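PDB 4MXN: uncharacterized protein from Parabacteroides merdae, which is of unknown function but is probably a family 28 glycosyl hydrolase that cleaves glycosidic bonds in a polysaccharide. Local coordinates for residues F27-D32 with Q42-Y47; A82-V87 with N100-A105; A128-Q133 with G137-N142; V172-K177 with D185-N190. One frame throughout, in Å; residues are numbered along the deposited sequence. Where two conformers were deposited one is given.

How the contacts relate
Contacts 2 and 4 lie in the core of the beta-helix, their centres about 12 Å apart, and both tie the start of a strand in the sheet of 104-106 and 174-177, or the corner leading into it, to a strand on another wall. Contact 2 is wholly aliphatic, whereas contact 4 brings a buried glutamate against valines. Contact 1, whose centre is about 17 Å from that of the chain, is only partly buried: a loop aromatic packs on helix 38-50. Contact 3 is at the surface, its centre about 22 Å from that of the chain, and alone has hydrogen bonds between its two segments, at the end of helix 123-136. None of the contacts touches another.

Contact 1 (F27-D32 with Q42-Y47); sequences FGIKSD and QRAVDY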
loop_
_atom_site.group_PDB
_atom_site.type_symbol
_atom_site.label_atom_id
_atom_site.label_comp_id
_atom_site.label_asym_id
_atom_site.label_seq_id
_atom_site.Cartn_x
_atom_site.Cartn_y
_atom_site.Cartn_z
ATOM N N PHE A 27 4.950 -21.035 -0.664
ATOM C CA PHE A 27 4.037 -20.922 0.477
ATOM C C PHE A 27 2.565 -21.159 0.084
ATOM O O PHE A 27 1.664 -20.863 0.876
ATOM C CB PHE A 27 4.194 -19.553 1.149
ATOM C CG PHE A 27 5.508 -19.412 1.894
ATOM C CD1 PHE A 27 6.641 -18.923 1.252
ATOM C CD2 PHE A 27 5.601 -19.735 3.247
ATOM C CE1 PHE A 27 7.848 -18.766 1.944
ATOM C CE2 PHE A 27 6.816 -19.609 3.935
ATOM C CZ PHE A 27 7.928 -19.114 3.277
ATOM N N GLY A 28 2.343 -21.714 -1.102
ATOM C CA GLY A 28 1.006 -21.991 -1.627
ATOM C C GLY A 28 0.270 -20.758 -2.107
ATOM O O GLY A 28 -0.964 -20.747 -2.162
ATOM N N ILE A 29 1.023 -19.674 -2.406
ATOM C CA ILE A 29 0.430 -18.422 -2.898
ATOM C C ILE A 29 0.230 -18.612 -4.403
ATOM O O ILE A 29 1.180 -18.971 -5.098
ATOM C CB ILE A 29 1.291 -17.188 -2.528
ATOM C CG1 ILE A 29 1.395 -17.031 -0.986
ATOM C CG2 ILE A 29 0.748 -15.888 -3.183
ATOM C CD1 ILE A 29 2.647 -16.261 -0.486
ATOM N N LYS A 30 -1.003 -18.403 -4.896
ATOM C CA LYS A 30 -1.324 -18.681 -6.306
ATOM C C LYS A 30 -1.580 -17.442 -7.105
ATOM O O LYS A 30 -2.312 -16.546 -6.662
ATOM C CB LYS A 30 -2.531 -19.635 -6.408
ATOM C CG LYS A 30 -2.219 -20.973 -5.721
ATOM C CD LYS A 30 -3.315 -21.997 -5.803
ATOM C CE LYS A 30 -3.001 -23.223 -4.962
ATOM N NZ LYS A 30 -1.760 -23.936 -5.392
ATOM N N SER A 31 -0.976 -17.430 -8.309
ATOM C CA SER A 31 -0.997 -16.349 -9.290
ATOM C C SER A 31 -2.097 -16.494 -10.348
ATOM O O SER A 31 -1.924 -15.968 -11.449
ATOM C CB SER A 31 0.346 -16.307 -10.000
ATOM O OG SER A 31 0.524 -17.508 -10.734
ATOM N N ASP A 32 -3.238 -17.138 -10.000
ATOM C CA ASP A 32 -4.336 -17.392 -10.929
ATOM C C ASP A 32 -5.377 -16.236 -10.975
ATOM O O ASP A 32 -6.351 -16.308 -11.735
ATOM C CB ASP A 32 -5.009 -18.726 -10.527
ATOM C CG ASP A 32 -5.487 -18.813 -9.072
ATOM O OD1 ASP A 32 -5.693 -17.746 -8.438
ATOM O OD2 ASP A 32 -5.681 -19.933 -8.583
ATOM N N GLN A 42 0.443 -13.737 4.456
ATOM C CA GLN A 42 0.724 -13.350 5.837
ATOM C C GLN A 42 1.672 -14.344 6.509
ATOM O O GLN A 42 2.601 -13.926 7.204
ATOM C CB GLN A 42 -0.569 -13.216 6.673
ATOM C CG GLN A 42 -0.325 -12.550 8.034
ATOM C CD GLN A 42 0.237 -11.163 7.836
ATOM O OE1 GLN A 42 -0.385 -10.317 7.185
ATOM N NE2 GLN A 42 1.469 -10.929 8.300
ATOM N N ARG A 43 1.413 -15.655 6.330
ATOM C CA ARG A 43 2.263 -16.684 6.921
ATOM C C ARG A 43 3.684 -16.614 6.328
ATOM O O ARG A 43 4.672 -16.766 7.067
ATOM C CB ARG A 43 1.642 -18.079 6.757
ATOM C CG ARG A 43 2.473 -19.195 7.426
ATOM C CD ARG A 43 2.504 -19.152 8.957
ATOM N NE ARG A 43 1.202 -19.454 9.557
ATOM C CZ ARG A 43 0.956 -20.467 10.385
ATOM N NH1 ARG A 43 1.926 -21.307 10.730
ATOM N NH2 ARG A 43 -0.263 -20.647 10.876
ATOM N N ALA A 44 3.795 -16.340 5.013
ATOM C CA ALA A 44 5.115 -16.201 4.389
ATOM C C ALA A 44 5.868 -15.007 5.013
ATOM O O ALA A 44 7.025 -15.153 5.403
ATOM C CB ALA A 44 4.972 -16.021 2.885
ATOM N N VAL A 45 5.164 -13.851 5.181
ATOM C CA VAL A 45 5.746 -12.630 5.764
ATOM C C VAL A 45 6.218 -12.937 7.189
ATOM O O VAL A 45 7.349 -12.602 7.518
ATOM C CB VAL A 45 4.766 -11.421 5.705
ATOM C CG1 VAL A 45 5.234 -10.274 6.610
ATOM C CG2 VAL A 45 4.608 -10.933 4.269
ATOM N N ASP A 46 5.351 -13.597 8.013
ATOM C CA ASP A 46 5.628 -13.959 9.410
ATOM C C ASP A 46 6.822 -14.919 9.504
ATOM O O ASP A 46 7.701 -14.724 10.353
ATOM C CB ASP A 46 4.386 -14.582 10.075
ATOM C CG ASP A 46 3.198 -13.647 10.243
ATOM O OD1 ASP A 46 3.359 -12.428 10.019
ATOM O OD2 ASP A 46 2.095 -14.142 10.564
ATOM N N TYR A 47 6.847 -15.954 8.645
ATOM C CA TYR A 47 7.938 -16.930 8.608
ATOM C C TYR A 47 9.268 -16.236 8.279
ATOM O O TYR A 47 10.256 -16.450 8.986
ATOM C CB TYR A 47 7.638 -18.032 7.572
ATOM C CG TYR A 47 8.752 -19.048 7.410
ATOM C CD1 TYR A 47 8.843 -20.154 8.250
ATOM C CD2 TYR A 47 9.699 -18.917 6.398
ATOM C CE1 TYR A 47 9.865 -21.090 8.105
ATOM C CE2 TYR A 47 10.723 -19.846 6.241
ATOM C CZ TYR A 47 10.810 -20.927 7.104
ATOM O OH TYR A 47 11.825 -21.840 6.946
#
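Behind the helix face where A44 meets the ring of F27, OD1 of D46 is gripped twice: by a salt bridge to K71, and by NE2 of Q42 one turn earlier, NE2 and OD1 3.0 Å apart. OD1 lies almost in the plane of the Q42 amide, whereas the amide nitrogen approaches from above the carboxylate plane. Toward F27 the helix presents the Y47 ring and the methyl CB of A44, which sits over one face of the phenyl ring, 3.7 Å from its centroid; the small residue lets the ring settle close to the helix backbone. F27 carries CG anti to its carbonyl carbon (chi1 -71°), which lays the ring along the helix so that its far edge reaches Y47. The two rings form an offset edge-to-face pair with planes at 60°, CZ of F27 coming to 3.6 Å from CD2 of Y47. I29 adds CD1, 4.1 Å from CB of A44. An alanine in place of F27 would probably uncover the A44 methyl and leave the Y47 ring without its aromatic neighbour. A44 and V45 also pack on L56 of strand 54-58. With no hydrogen bond between the two segments, their hold rests on dispersion and ring contacts.

Contact 2 (A82-V87 with N100-A105); sequences AVLVAV and NAIIYA
I102 points its CB at strand 82-86, and from that branch point its two arms reach different residues of the strand. The shorter arm, CG2, stands anti to the backbone N and comes within 4.1 Å of CD2 of L84. The longer arm leaves through CG1, beside the backbone N (chi1 -59°), and its fully extended second torsion carries CD1 on to A86, whose CB is 3.7 Å away. CG1 itself is 4.4 Å from that same methyl. A beta-branched isoleucine suits this place because it fills two directions at once, and the small A86 allows the tip to come close to the strand. The contact crosses the interior of a parallel beta-helix, the fold of family 28: the chain turns a corner at I102 and I103 and enters strand 104-106, on a different wall from 82-86. L84 works from the other side, reaching inward with CG nearly anti to its N. Its CD2 meets I103 as well, 3.8 Å from CD1, and the two side chains cross at about a right angle, so that methyl ends meet rather than chains lying alongside. T65 of strand 61-69 touches both L84 and I102, while I119 of strand 118-120 touches both isoleucines.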
loop_
_atom_site.group_PDB
_atom_site.type_symbol
_atom_site.label_atom_id
_atom_site.label_comp_id
_atom_site.label_asym_id
_atom_site.label_seq_id
_atom_site.Cartn_x
_atom_site.Cartn_y
_atom_site.Cartn_z
ATOM N N ALA A 82 3.773 -8.671 -12.471
ATOM C CA ALA A 82 2.985 -9.189 -11.343
ATOM C C ALA A 82 2.021 -8.121 -10.864
ATOM O O ALA A 82 2.335 -6.927 -10.905
ATOM C CB ALA A 82 3.882 -9.643 -10.189
ATOM N N VAL A 83 0.819 -8.537 -10.458
ATOM C CA VAL A 83 -0.166 -7.597 -9.920
ATOM C C VAL A 83 -0.666 -8.146 -8.594
ATOM O O VAL A 83 -1.087 -9.310 -8.558
ATOM C CB VAL A 83 -1.375 -7.324 -10.874
ATOM C CG1 VAL A 83 -2.274 -6.198 -10.332
ATOM C CG2 VAL A 83 -0.945 -7.051 -12.319
ATOM N N LEU A 84 -0.658 -7.313 -7.532
ATOM C CA LEU A 84 -1.271 -7.624 -6.231
ATOM C C LEU A 84 -2.674 -6.980 -6.303
ATOM O O LEU A 84 -2.770 -5.756 -6.419
ATOM C CB LEU A 84 -0.394 -7.071 -5.089
ATOM C CG LEU A 84 -0.645 -7.639 -3.690
ATOM C CD1 LEU A 84 -0.425 -9.176 -3.644
ATOM C CD2 LEU A 84 0.232 -6.950 -2.667
ATOM N N VAL A 85 -3.740 -7.786 -6.412
ATOM C CA VAL A 85 -5.073 -7.216 -6.633
ATOM C C VAL A 85 -5.982 -7.354 -5.395
ATOM O O VAL A 85 -6.067 -8.398 -4.772
ATOM C CB VAL A 85 -5.745 -7.773 -7.936
ATOM C CG1 VAL A 85 -5.728 -9.298 -8.015
ATOM C CG2 VAL A 85 -7.161 -7.241 -8.129
ATOM N N ALA A 86 -6.644 -6.271 -5.045
ATOM C CA ALA A 86 -7.590 -6.245 -3.940
ATOM C C ALA A 86 -8.832 -7.087 -4.240
ATOM O O ALA A 86 -9.436 -6.963 -5.311
ATOM C CB ALA A 86 -8.017 -4.811 -3.672
ATOM N N VAL A 87 -9.223 -7.929 -3.276
ATOM C CA VAL A 87 -10.473 -8.684 -3.333
ATOM C C VAL A 87 -11.627 -7.671 -3.071
ATOM O O VAL A 87 -11.453 -6.819 -2.208
ATOM C CB VAL A 87 -10.452 -9.859 -2.316
ATOM C CG1 VAL A 87 -10.317 -9.378 -0.868
ATOM C CG2 VAL A 87 -11.666 -10.769 -2.489
ATOM N N ASN A 100 -5.385 0.740 7.674
ATOM C CA ASN A 100 -6.250 -0.127 6.870
ATOM C C ASN A 100 -5.828 -0.020 5.419
ATOM O O ASN A 100 -6.162 0.966 4.751
ATOM C CB ASN A 100 -7.727 0.233 7.023
ATOM C CG ASN A 100 -8.621 -0.681 6.203
ATOM O OD1 ASN A 100 -8.279 -1.816 5.859
ATOM N ND2 ASN A 100 -9.788 -0.215 5.871
ATOM N N ALA A 101 -5.084 -1.018 4.935
ATOM C CA ALA A 101 -4.548 -1.001 3.579
ATOM C C ALA A 101 -4.329 -2.395 3.022
ATOM O O ALA A 101 -4.476 -3.358 3.754
ATOM C CB ALA A 101 -3.229 -0.235 3.562
ATOM N N ILE A 102 -3.952 -2.502 1.732
ATOM C CA ILE A 102 -3.618 -3.809 1.113
ATOM C C ILE A 102 -2.323 -4.317 1.762
ATOM O O ILE A 102 -2.200 -5.504 2.076
ATOM C CB ILE A 102 -3.533 -3.733 -0.428
ATOM C CG1 ILE A 102 -4.903 -3.253 -1.010
ATOM C CG2 ILE A 102 -3.092 -5.097 -1.027
ATOM C CD1 ILE A 102 -4.944 -3.139 -2.559
ATOM N N ILE A 103 -1.373 -3.396 1.979
ATOM C CA ILE A 103 -0.133 -3.658 2.711
ATOM C C ILE A 103 -0.033 -2.602 3.790
ATOM O O ILE A 103 0.040 -1.405 3.477
ATOM C CB ILE A 103 1.167 -3.719 1.849
ATOM C CG1 ILE A 103 1.032 -4.705 0.676
ATOM C CG2 ILE A 103 2.375 -4.091 2.758
ATOM C CD1 ILE A 103 2.192 -4.616 -0.413
ATOM N N TYR A 104 -0.032 -3.034 5.052
ATOM C CA TYR A 104 0.117 -2.100 6.152
ATOM C C TYR A 104 1.190 -2.582 7.096
ATOM O O TYR A 104 1.549 -3.760 7.105
ATOM C CB TYR A 104 -1.223 -1.854 6.906
ATOM C CG TYR A 104 -1.712 -3.021 7.743
ATOM C CD1 TYR A 104 -2.424 -4.061 7.170
ATOM C CD2 TYR A 104 -1.470 -3.074 9.111
ATOM C CE1 TYR A 104 -2.881 -5.133 7.931
ATOM C CE2 TYR A 104 -1.926 -4.142 9.885
ATOM C CZ TYR A 104 -2.630 -5.170 9.288
ATOM O OH TYR A 104 -3.078 -6.234 10.028
ATOM N N ALA A 105 1.680 -1.672 7.935
ATOM C CA ALA A 105 2.646 -2.035 8.964
ATOM C C ALA A 105 2.422 -1.153 10.160
ATOM O O ALA A 105 2.188 0.045 10.012
ATOM C CB ALA A 105 4.072 -1.921 8.448
#

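Contact 3 (A128-Q133 with G137-N142); sequences ASVEEQ and GHIEGN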
loop_
_atom_site.group_PDB
_atom_site.type_symbol
_atom_site.label_atom_id
_atom_site.label_comp_id
_atom_site.label_asym_id
_atom_site.label_seq_id
_atom_site.Cartn_x
_atom_site.Cartn_y
_atom_site.Cartn_z
ATOM N N ALA A 128 -18.062 -0.418 -3.315
ATOM C CA ALA A 128 -19.458 -0.897 -3.433
ATOM C C ALA A 128 -19.742 -1.954 -2.362
ATOM O O ALA A 128 -20.852 -2.006 -1.833
ATOM C CB ALA A 128 -19.716 -1.460 -4.827
ATOM N N SER A 129 -18.724 -2.788 -2.036
ATOM C CA SER A 129 -18.818 -3.796 -0.985
ATOM C C SER A 129 -19.011 -3.089 0.374
ATOM O O SER A 129 -19.905 -3.462 1.146
ATOM C CB SER A 129 -17.584 -4.697 -0.994
ATOM O OG SER A 129 -17.585 -5.567 0.117
ATOM N N VAL A 130 -18.213 -2.039 0.632
ATOM C CA VAL A 130 -18.311 -1.227 1.854
ATOM C C VAL A 130 -19.723 -0.605 1.938
ATOM O O VAL A 130 -20.381 -0.747 2.975
ATOM C CB VAL A 130 -17.219 -0.126 1.950
ATOM C CG1 VAL A 130 -17.423 0.756 3.193
ATOM C CG2 VAL A 130 -15.802 -0.709 1.908
ATOM N N GLU A 131 -20.163 0.075 0.831
ATOM C CA GLU A 131 -21.464 0.752 0.704
ATOM C C GLU A 131 -22.613 -0.185 1.086
ATOM O O GLU A 131 -23.481 0.203 1.860
ATOM C CB GLU A 131 -21.679 1.256 -0.739
ATOM C CG GLU A 131 -20.957 2.544 -1.115
ATOM C CD GLU A 131 -20.721 2.758 -2.603
ATOM O OE1 GLU A 131 -21.663 2.542 -3.398
ATOM O OE2 GLU A 131 -19.591 3.151 -2.976
ATOM N N GLU A 132 -22.605 -1.418 0.536
ATOM C CA GLU A 132 -23.626 -2.438 0.758
ATOM C C GLU A 132 -23.759 -2.792 2.243
ATOM O O GLU A 132 -24.881 -2.879 2.743
ATOM C CB GLU A 132 -23.321 -3.700 -0.058
ATOM C CG GLU A 132 -23.734 -3.586 -1.515
ATOM C CD GLU A 132 -23.074 -4.571 -2.460
ATOM O OE1 GLU A 132 -22.714 -5.684 -2.012
ATOM O OE2 GLU A 132 -22.935 -4.233 -3.659
ATOM N N GLN A 133 -22.625 -2.979 2.947
ATOM C CA GLN A 133 -22.661 -3.353 4.357
ATOM C C GLN A 133 -23.128 -2.182 5.218
ATOM O O GLN A 133 -23.885 -2.416 6.156
ATOM C CB GLN A 133 -21.322 -3.947 4.825
ATOM C CG GLN A 133 -20.995 -5.273 4.126
ATOM C CD GLN A 133 -22.077 -6.297 4.317
ATOM O OE1 GLN A 133 -22.412 -6.683 5.447
ATOM N NE2 GLN A 133 -22.703 -6.694 3.214
ATOM N N GLY A 137 -26.672 -1.815 7.514
ATOM C CA GLY A 137 -26.415 -1.483 8.912
ATOM C C GLY A 137 -25.553 -2.496 9.630
ATOM O O GLY A 137 -25.557 -2.538 10.862
ATOM N N HIS A 138 -24.802 -3.325 8.869
ATOM C CA HIS A 138 -23.908 -4.346 9.415
ATOM C C HIS A 138 -22.618 -3.713 9.949
ATOM O O HIS A 138 -21.925 -4.310 10.785
ATOM C CB HIS A 138 -23.594 -5.423 8.364
ATOM C CG HIS A 138 -24.784 -6.248 7.975
ATOM N ND1 HIS A 138 -24.784 -6.998 6.814
ATOM C CD2 HIS A 138 -25.978 -6.416 8.601
ATOM C CE1 HIS A 138 -25.971 -7.587 6.765
ATOM N NE2 HIS A 138 -26.728 -7.253 7.807
ATOM N N ILE A 139 -22.315 -2.511 9.461
ATOM C CA ILE A 139 -21.203 -1.640 9.868
ATOM C C ILE A 139 -21.745 -0.205 9.905
ATOM O O ILE A 139 -22.726 0.091 9.220
ATOM C CB ILE A 139 -19.923 -1.780 8.976
ATOM C CG1 ILE A 139 -20.222 -1.553 7.470
ATOM C CG2 ILE A 139 -19.182 -3.116 9.248
ATOM C CD1 ILE A 139 -18.992 -1.363 6.568
ATOM N N GLU A 140 -21.138 0.670 10.714
ATOM C CA GLU A 140 -21.595 2.063 10.837
ATOM C C GLU A 140 -20.499 3.056 10.455
ATOM O O GLU A 140 -19.331 2.817 10.733
ATOM C CB GLU A 140 -22.081 2.367 12.270
ATOM C CG GLU A 140 -23.194 1.463 12.794
ATOM C CD GLU A 140 -24.633 1.782 12.422
ATOM O OE1 GLU A 140 -24.867 2.702 11.604
ATOM O OE2 GLU A 140 -25.537 1.104 12.965
ATOM N N GLY A 141 -20.895 4.165 9.839
ATOM C CA GLY A 141 -19.968 5.224 9.455
ATOM C C GLY A 141 -20.100 5.647 8.015
ATOM O O GLY A 141 -21.203 5.716 7.473
ATOM N N ASN A 142 -18.960 5.966 7.408
ATOM C CA ASN A 142 -18.853 6.370 6.007
ATOM C C ASN A 142 -17.959 5.380 5.293
ATOM O O ASN A 142 -17.219 4.641 5.957
ATOM C CB ASN A 142 -18.278 7.787 5.893
ATOM C CG ASN A 142 -19.103 8.826 6.600
ATOM O OD1 ASN A 142 -20.126 9.298 6.087
ATOM N ND2 ASN A 142 -18.689 9.173 7.813
#
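This surface contact closes the C-terminal end of helix 123-136, which lies outside the beta-helical coil, and it is built round a Schellman motif. G137 is the first residue to leave the helix, with a positive phi that glycine adopts without strain. The chain then folds back, and the backbone N of H138 donates to O of Q133 at 3.0 Å, the bond spanning five residues as expected of this motif. The side chains repeat the link. Q133 is bent at its second torsion (chi2 -57°), which curls the amide back toward H138 and sets OE1 2.8 Å from ND1 of the imidazole. That acceptor lies in the ring plane, at the edge, while seen from the amide the donor is tilted 32° from the carbonyl plane; the two flat groups are turned 39° from each other. OE1 is also hydrogen-bonded to the hydroxyl of Y91, so one amide oxygen serves two partners. An alanine in place of Q133 would probably leave ND1 of H138 and the Y91 hydroxyl without their shared partner, and the imidazole freer to turn. Next to these polar groups I139 supplies the apolar side. It packs on Y146 of helix 143-146 and on Y91, and its CG1 lies 3.7 Å from CB of Q133, with CD1 reaching on to 3.9 Å from the backbone O of V130.

Contact 4 (V172-K177 with D185-N190); sequences VAEIYK and DKVVVN
V189 makes the close part of this contact, sending one methyl to each of two residues of segment 172-177. CG1, anti to the backbone N (chi1 179°), comes to 3.8 Å from CB of A173, an ordinary aliphatic touch at which the small alanine lets the two chains draw together. CG2 meets OE2 of E174 at 3.5 Å, a carboxylate oxygen lying against a methyl. The glutamate is buried, and its other oxygen has a partner on its own strand: the hydroxyl of Y176 donates to OE1 at 2.7 Å, and OE1 accepts through its anti lone pair, away from OE2. This bond helps fix the rotation of the carboxylate, and E174 is extended beyond CG so that its end reaches V189 on another wall. The packing slackens toward V187, whose CG1 is 4.3 Å from OE2 of E174, and the Y176 ring stays farther from segment 185-190. On the outer side V188 turns away from the contact and, like N190, is partly exposed; both rest on T165 of strand 165-167. The contact spans the interior of the parallel beta-helix. L166 of strand 165-167 touches both E174 and V187, and A198 touches V189. Strand 174-177 lies in its sheet between 151-154 and 199-202, while strand 182-190 pairs in parallel with 165-167 and 213-214.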
loop_
_atom_site.group_PDB
_atom_site.type_symbol
_atom_site.label_atom_id
_atom_site.label_comp_id
_atom_site.label_asym_id
_atom_site.label_seq_id
_atom_site.Cartn_x
_atom_site.Cartn_y
_atom_site.Cartn_z
ATOM N N VAL A 172 -6.963 6.439 -0.057
ATOM C CA VAL A 172 -5.741 7.186 -0.377
ATOM C C VAL A 172 -4.743 6.120 -0.846
ATOM O O VAL A 172 -4.869 4.978 -0.428
ATOM C CB VAL A 172 -5.274 8.038 0.851
ATOM C CG1 VAL A 172 -3.861 8.594 0.684
ATOM C CG2 VAL A 172 -6.253 9.175 1.121
ATOM N N ALA A 173 -3.819 6.435 -1.764
ATOM C CA ALA A 173 -2.875 5.395 -2.196
ATOM C C ALA A 173 -1.852 5.056 -1.091
ATOM O O ALA A 173 -1.604 3.875 -0.831
ATOM C CB ALA A 173 -2.153 5.821 -3.454
ATOM N N GLU A 174 -1.261 6.087 -0.456
ATOM C CA GLU A 174 -0.207 5.914 0.547
ATOM C C GLU A 174 -0.477 6.712 1.777
ATOM O O GLU A 174 -0.759 7.906 1.673
ATOM C CB GLU A 174 1.154 6.389 -0.005
ATOM C CG GLU A 174 1.715 5.723 -1.245
ATOM C CD GLU A 174 2.823 6.537 -1.902
ATOM O OE1 GLU A 174 3.920 6.650 -1.313
ATOM O OE2 GLU A 174 2.582 7.098 -2.992
ATOM N N ILE A 175 -0.299 6.103 2.949
ATOM C CA ILE A 175 -0.471 6.802 4.232
ATOM C C ILE A 175 0.773 6.579 5.067
ATOM O O ILE A 175 1.171 5.428 5.268
ATOM C CB ILE A 175 -1.753 6.368 4.996
ATOM C CG1 ILE A 175 -3.053 6.677 4.188
ATOM C CG2 ILE A 175 -1.803 7.035 6.411
ATOM C CD1 ILE A 175 -4.282 6.051 4.781
ATOM N N TYR A 176 1.409 7.672 5.518
ATOM C CA TYR A 176 2.594 7.620 6.383
ATOM C C TYR A 176 2.259 8.417 7.617
ATOM O O TYR A 176 1.978 9.622 7.532
ATOM C CB TYR A 176 3.872 8.131 5.672
ATOM C CG TYR A 176 4.147 7.396 4.378
ATOM C CD1 TYR A 176 4.665 6.101 4.385
ATOM C CD2 TYR A 176 3.854 7.977 3.150
ATOM C CE1 TYR A 176 4.869 5.399 3.195
ATOM C CE2 TYR A 176 4.058 7.284 1.953
ATOM C CZ TYR A 176 4.575 6.000 1.983
ATOM O OH TYR A 176 4.763 5.308 0.814
ATOM N N LYS A 177 2.175 7.718 8.753
ATOM C CA LYS A 177 1.807 8.319 10.020
ATOM C C LYS A 177 2.836 7.979 11.084
ATOM O O LYS A 177 3.083 6.799 11.318
ATOM C CB LYS A 177 0.401 7.836 10.449
ATOM C CG LYS A 177 -0.081 8.467 11.745
ATOM C CD LYS A 177 -1.519 8.098 12.081
ATOM C CE LYS A 177 -1.928 8.626 13.444
ATOM N NZ LYS A 177 -1.904 10.112 13.528
ATOM N N ASP A 185 10.792 6.064 -3.700
ATOM C CA ASP A 185 11.557 6.315 -4.918
ATOM C C ASP A 185 10.962 5.686 -6.171
ATOM O O ASP A 185 10.678 4.499 -6.161
ATOM C CB ASP A 185 12.990 5.771 -4.735
ATOM C CG ASP A 185 13.883 6.637 -3.879
ATOM O OD1 ASP A 185 13.857 6.477 -2.650
ATOM O OD2 ASP A 185 14.614 7.477 -4.447
ATOM N N LYS A 186 10.828 6.458 -7.270
ATOM C CA LYS A 186 10.352 5.968 -8.591
ATOM C C LYS A 186 8.949 5.282 -8.507
ATOM O O LYS A 186 8.657 4.342 -9.252
ATOM C CB LYS A 186 11.399 5.006 -9.224
ATOM C CG LYS A 186 12.811 5.605 -9.320
ATOM C CD LYS A 186 13.887 4.531 -9.511
ATOM C CE LYS A 186 15.282 5.087 -9.342
ATOM N NZ LYS A 186 15.677 5.159 -7.912
ATOM N N VAL A 187 8.090 5.774 -7.610
ATOM C CA VAL A 187 6.751 5.192 -7.455
ATOM C C VAL A 187 5.793 5.911 -8.416
ATOM O O VAL A 187 5.929 7.101 -8.651
ATOM C CB VAL A 187 6.248 5.210 -5.976
ATOM C CG1 VAL A 187 4.783 4.760 -5.857
ATOM C CG2 VAL A 187 7.130 4.335 -5.086
ATOM N N VAL A 188 4.870 5.173 -9.008
ATOM C CA VAL A 188 3.886 5.744 -9.918
ATOM C C VAL A 188 2.517 5.579 -9.251
ATOM O O VAL A 188 2.180 4.467 -8.835
ATOM C CB VAL A 188 3.934 5.100 -11.333
ATOM C CG1 VAL A 188 2.756 5.563 -12.209
ATOM C CG2 VAL A 188 5.286 5.361 -12.029
ATOM N N VAL A 189 1.751 6.685 -9.107
ATOM C CA VAL A 189 0.387 6.589 -8.570
ATOM C C VAL A 189 -0.576 6.851 -9.732
ATOM O O VAL A 189 -0.540 7.934 -10.324
ATOM C CB VAL A 189 0.079 7.491 -7.340
ATOM C CG1 VAL A 189 -1.366 7.312 -6.885
ATOM C CG2 VAL A 189 1.038 7.210 -6.181
ATOM N N ASN A 190 -1.385 5.828 -10.092
ATOM C CA ASN A 190 -2.397 5.924 -11.151
ATOM C C ASN A 190 -3.743 6.013 -10.469
ATOM O O ASN A 190 -4.102 5.110 -9.728
ATOM C CB ASN A 190 -2.318 4.756 -12.140
ATOM C CG ASN A 190 -1.113 4.806 -13.046
ATOM O OD1 ASN A 190 -0.653 5.871 -13.454
ATOM N ND2 ASN A 190 -0.632 3.652 -13.461
#